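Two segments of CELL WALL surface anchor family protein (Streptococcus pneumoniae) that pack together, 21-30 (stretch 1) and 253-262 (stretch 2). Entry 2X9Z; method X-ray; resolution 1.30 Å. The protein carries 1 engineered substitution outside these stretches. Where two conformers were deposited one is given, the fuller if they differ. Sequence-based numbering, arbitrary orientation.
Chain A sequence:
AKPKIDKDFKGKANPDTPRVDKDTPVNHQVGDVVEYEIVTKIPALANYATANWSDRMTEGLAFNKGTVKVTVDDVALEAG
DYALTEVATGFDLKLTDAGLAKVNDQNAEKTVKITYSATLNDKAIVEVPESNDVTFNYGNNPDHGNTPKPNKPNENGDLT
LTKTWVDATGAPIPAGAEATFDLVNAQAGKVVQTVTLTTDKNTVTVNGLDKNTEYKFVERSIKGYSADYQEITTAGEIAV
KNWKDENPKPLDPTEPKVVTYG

Stretch 1 21-30: DKDTPVNHQV
Stretch 2 (253-262) PTEPKVVTYG

The two segments, at least 230 residues apart in sequence wherever they touch, run side by side as short parallel strands and bury 645 Å² between them. Val26 pairs with Val258 (CA to CA 4.7 Å) and Asn27 with Val259 (CA to CA 5.1 Å); their phi/psi values are -85/130, -71/131, -122/160 and -153/157 in the order Val26, Asn27, Val258, Val259. The valine pair turns its side chains to one face of the sheet, Asn27 and Val259 to the other.

Backbone hydrogen bonds set this register. Val26 N donates to Lys257 O at 2.9 Å (166° at the hydrogen), and Val259 N donates to Val26 O at 3.0 Å (151°). Thus Val26 reaches the residues before and after its partner, the classic parallel pattern. Next, His28 N donates to Val259 O at 2.8 Å (156°). The same carbonyls receive CA-H contacts: Pro25 CA lies 3.3 Å from Lys257 O, Val258 CA 3.3 Å from Val26 O, and Asn27 CA 3.4 Å from Val259 O. Pro25 (-62/140) has no amide hydrogen to pair, and its contact with that carbonyl is through CA. Before the strand, a type I turn from Asp21 to Thr24 is closed by Thr24 N to Asp21 O, 3.1 Å. Its second and third residues, Lys22 (-69/-18) and Asp23 (-61/-26), have typical turn angles.

Side chains add hydrogen bonds beyond the ladder. The CA-to-CB bond of Lys22 points toward stretch 2, and side-chain torsions chi1 to chi4 of p, t, m, t bring NZ within reach of Thr254, donating to Thr254 OG1 at 2.8 Å and, weakly, to Thr254 O at 3.1 Å. Thr254 (chi1 p) thus offers two oxygens to one ammonium. The hydroxyl of Thr260 (-130/155, chi1 t) lies close to His28 O, and OG1 donates to it at 2.9 Å.

Waters extend these links. Water 1 accepts from Lys257 N at 3.0 Å and lies 2.7 Å from Lys22 O and 2.9 Å from Thr24 O, linking the turn to the second strand. Water 3 donates to Thr260 OG1 and accepts from Val30 N, both at 3.0 Å.

Apolar packing flanks the ladder. Pro25 CB meets Val259 CG1 (chi1 p) at 3.6 Å, and Pro25 CB lies 3.9 Å from Lys257 CB, at the root of an m, t, t, p side chain whose aliphatic length suits such packing. His28 (-141/171, chi1 -80°, chi2 -78°) sets CD2 3.8 Å from Val258 CG1 (chi1 m), obliquely to the ring.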

# COMPACT_ATOMS: atom_id res chain seq x y z
N ASP A 21 -20.70 -1.72 -3.68
CA ASP A 21 -20.62 -0.76 -4.79
C ASP A 21 -19.35 0.09 -4.76
O ASP A 21 -19.31 1.17 -5.34
CB ASP A 21 -21.87 0.13 -4.86
CG ASP A 21 -22.01 1.04 -3.65
OD1 ASP A 21 -21.38 0.77 -2.61
OD2 ASP A 21 -22.76 2.03 -3.74
N LYS A 22 -18.30 -0.41 -4.10
CA LYS A 22 -17.11 0.41 -3.92
C LYS A 22 -16.36 0.65 -5.23
O LYS A 22 -15.55 1.58 -5.32
CB LYS A 22 -16.19 -0.18 -2.85
CG LYS A 22 -15.44 -1.41 -3.27
CD LYS A 22 -14.71 -2.03 -2.10
CE LYS A 22 -13.65 -1.09 -1.54
NZ LYS A 22 -12.94 -1.76 -0.40
N ASP A 23 -16.63 -0.16 -6.25
CA ASP A 23 -16.00 0.06 -7.55
C ASP A 23 -16.34 1.42 -8.16
O ASP A 23 -15.58 1.96 -8.98
CB ASP A 23 -16.39 -1.03 -8.54
CG ASP A 23 -15.77 -0.81 -9.90
OD1 ASP A 23 -14.53 -0.91 -10.00
OD2 ASP A 23 -16.52 -0.51 -10.85
N THR A 24 -17.49 1.95 -7.78
CA THR A 24 -17.97 3.21 -8.33
C THR A 24 -17.31 4.37 -7.61
O THR A 24 -17.40 4.48 -6.38
CB THR A 24 -19.49 3.32 -8.16
OG1 THR A 24 -20.12 2.27 -8.90
CG2 THR A 24 -19.98 4.66 -8.66
N PRO A 25 -16.61 5.24 -8.36
CA PRO A 25 -16.01 6.40 -7.70
C PRO A 25 -17.08 7.30 -7.08
O PRO A 25 -18.14 7.50 -7.66
CB PRO A 25 -15.29 7.13 -8.84
CG PRO A 25 -15.04 6.06 -9.86
CD PRO A 25 -16.23 5.15 -9.78
N VAL A 26 -16.79 7.81 -5.89
CA VAL A 26 -17.68 8.74 -5.22
C VAL A 26 -17.40 10.15 -5.72
O VAL A 26 -16.24 10.59 -5.76
CB VAL A 26 -17.51 8.67 -3.68
CG1 VAL A 26 -18.29 9.79 -3.00
CG2 VAL A 26 -17.96 7.30 -3.17
N ASN A 27 -18.46 10.86 -6.10
CA ASN A 27 -18.35 12.21 -6.63
C ASN A 27 -17.97 13.22 -5.56
O ASN A 27 -18.59 13.27 -4.48
CB ASN A 27 -19.66 12.62 -7.28
CG ASN A 27 -19.54 13.92 -8.06
OD1 ASN A 27 -18.47 14.26 -8.56
ND2 ASN A 27 -20.65 14.65 -8.16
N HIS A 28 -16.97 14.04 -5.86
CA HIS A 28 -16.52 15.10 -4.97
C HIS A 28 -16.17 16.35 -5.76
O HIS A 28 -16.12 16.33 -6.99
CB HIS A 28 -15.29 14.63 -4.19
CG HIS A 28 -15.62 13.77 -3.02
ND1 HIS A 28 -16.10 14.29 -1.83
CD2 HIS A 28 -15.56 12.43 -2.85
CE1 HIS A 28 -16.32 13.30 -0.98
NE2 HIS A 28 -16.00 12.17 -1.57
N GLN A 29 -15.92 17.43 -5.05
CA GLN A 29 -15.43 18.66 -5.66
C GLN A 29 -14.05 18.98 -5.12
O GLN A 29 -13.70 18.57 -4.00
CB GLN A 29 -16.38 19.82 -5.35
CG GLN A 29 -17.76 19.62 -5.93
CD GLN A 29 -18.66 20.81 -5.68
OE1 GLN A 29 -18.81 21.27 -4.55
NE2 GLN A 29 -19.26 21.32 -6.74
N VAL A 30 -13.27 19.69 -5.91
CA VAL A 30 -11.94 20.12 -5.50
C VAL A 30 -12.08 20.92 -4.21
O VAL A 30 -12.90 21.84 -4.10
CB VAL A 30 -11.24 20.92 -6.61
CG1 VAL A 30 -9.99 21.61 -6.09
CG2 VAL A 30 -10.90 20.00 -7.79
N PRO A 253 -5.95 -4.64 0.30
CA PRO A 253 -7.40 -4.46 0.24
C PRO A 253 -7.86 -3.87 -1.09
O PRO A 253 -7.10 -3.18 -1.78
CB PRO A 253 -7.68 -3.44 1.36
CG PRO A 253 -6.40 -2.71 1.53
CD PRO A 253 -5.31 -3.70 1.24
N THR A 254 -9.11 -4.14 -1.46
CA THR A 254 -9.71 -3.42 -2.58
C THR A 254 -9.82 -1.95 -2.18
O THR A 254 -9.92 -1.63 -1.00
CB THR A 254 -11.09 -3.99 -2.96
OG1 THR A 254 -11.93 -4.02 -1.81
CG2 THR A 254 -10.94 -5.40 -3.54
N GLU A 255 -9.78 -1.08 -3.18
CA GLU A 255 -9.53 0.33 -2.97
C GLU A 255 -10.73 1.17 -3.41
O GLU A 255 -11.34 0.92 -4.45
CB GLU A 255 -8.27 0.74 -3.75
CG GLU A 255 -7.05 -0.15 -3.45
CD GLU A 255 -5.91 -0.04 -4.46
OE1 GLU A 255 -4.81 -0.58 -4.19
OE2 GLU A 255 -6.09 0.59 -5.53
N PRO A 256 -11.09 2.17 -2.60
CA PRO A 256 -12.16 3.10 -2.96
C PRO A 256 -11.63 4.12 -3.96
O PRO A 256 -10.42 4.27 -4.11
CB PRO A 256 -12.48 3.79 -1.63
CG PRO A 256 -11.15 3.83 -0.93
CD PRO A 256 -10.43 2.55 -1.33
N LYS A 257 -12.54 4.80 -4.65
CA LYS A 257 -12.15 5.81 -5.63
C LYS A 257 -12.98 7.07 -5.48
O LYS A 257 -14.14 7.02 -5.05
CB LYS A 257 -12.29 5.29 -7.06
CG LYS A 257 -11.36 4.14 -7.40
CD LYS A 257 -11.63 3.62 -8.79
CE LYS A 257 -10.72 2.46 -9.13
NZ LYS A 257 -10.70 1.46 -8.03
N VAL A 258 -12.40 8.21 -5.84
CA VAL A 258 -13.14 9.45 -5.92
C VAL A 258 -13.02 10.01 -7.33
O VAL A 258 -12.11 9.65 -8.08
CB VAL A 258 -12.65 10.49 -4.91
CG1 VAL A 258 -12.74 9.93 -3.50
CG2 VAL A 258 -11.23 10.92 -5.23
N VAL A 259 -13.94 10.89 -7.70
CA VAL A 259 -13.91 11.51 -9.02
C VAL A 259 -14.59 12.86 -8.92
O VAL A 259 -15.37 13.11 -8.00
CB VAL A 259 -14.60 10.61 -10.07
CG1 VAL A 259 -16.10 10.51 -9.80
CG2 VAL A 259 -14.31 11.11 -11.49
N THR A 260 -14.26 13.75 -9.85
CA THR A 260 -14.94 15.02 -9.97
C THR A 260 -15.36 15.23 -11.42
O THR A 260 -14.78 14.64 -12.32
CB THR A 260 -14.04 16.18 -9.50
OG1 THR A 260 -14.83 17.37 -9.35
CG2 THR A 260 -12.92 16.44 -10.48
N TYR A 261 -16.40 16.03 -11.63
CA TYR A 261 -16.90 16.31 -12.98
C TYR A 261 -16.93 17.81 -13.25
O TYR A 261 -16.89 18.62 -12.32
CB TYR A 261 -18.30 15.73 -13.16
CG TYR A 261 -18.35 14.23 -13.01
CD1 TYR A 261 -18.75 13.64 -11.81
CD2 TYR A 261 -18.00 13.39 -14.06
CE1 TYR A 261 -18.80 12.27 -11.67
CE2 TYR A 261 -18.04 12.02 -13.93
CZ TYR A 261 -18.44 11.47 -12.73
OH TYR A 261 -18.48 10.10 -12.59
N GLY A 262 -17.00 18.18 -14.52
CA GLY A 262 -17.11 19.57 -14.91
C GLY A 262 -18.55 20.04 -14.97
O GLY A 262 -18.83 21.24 -14.90
O HOH W 1 -15.45 4.01 -4.22
O HOH W 2 -18.25 16.86 -9.50
O HOH W 3 -14.22 20.27 -8.69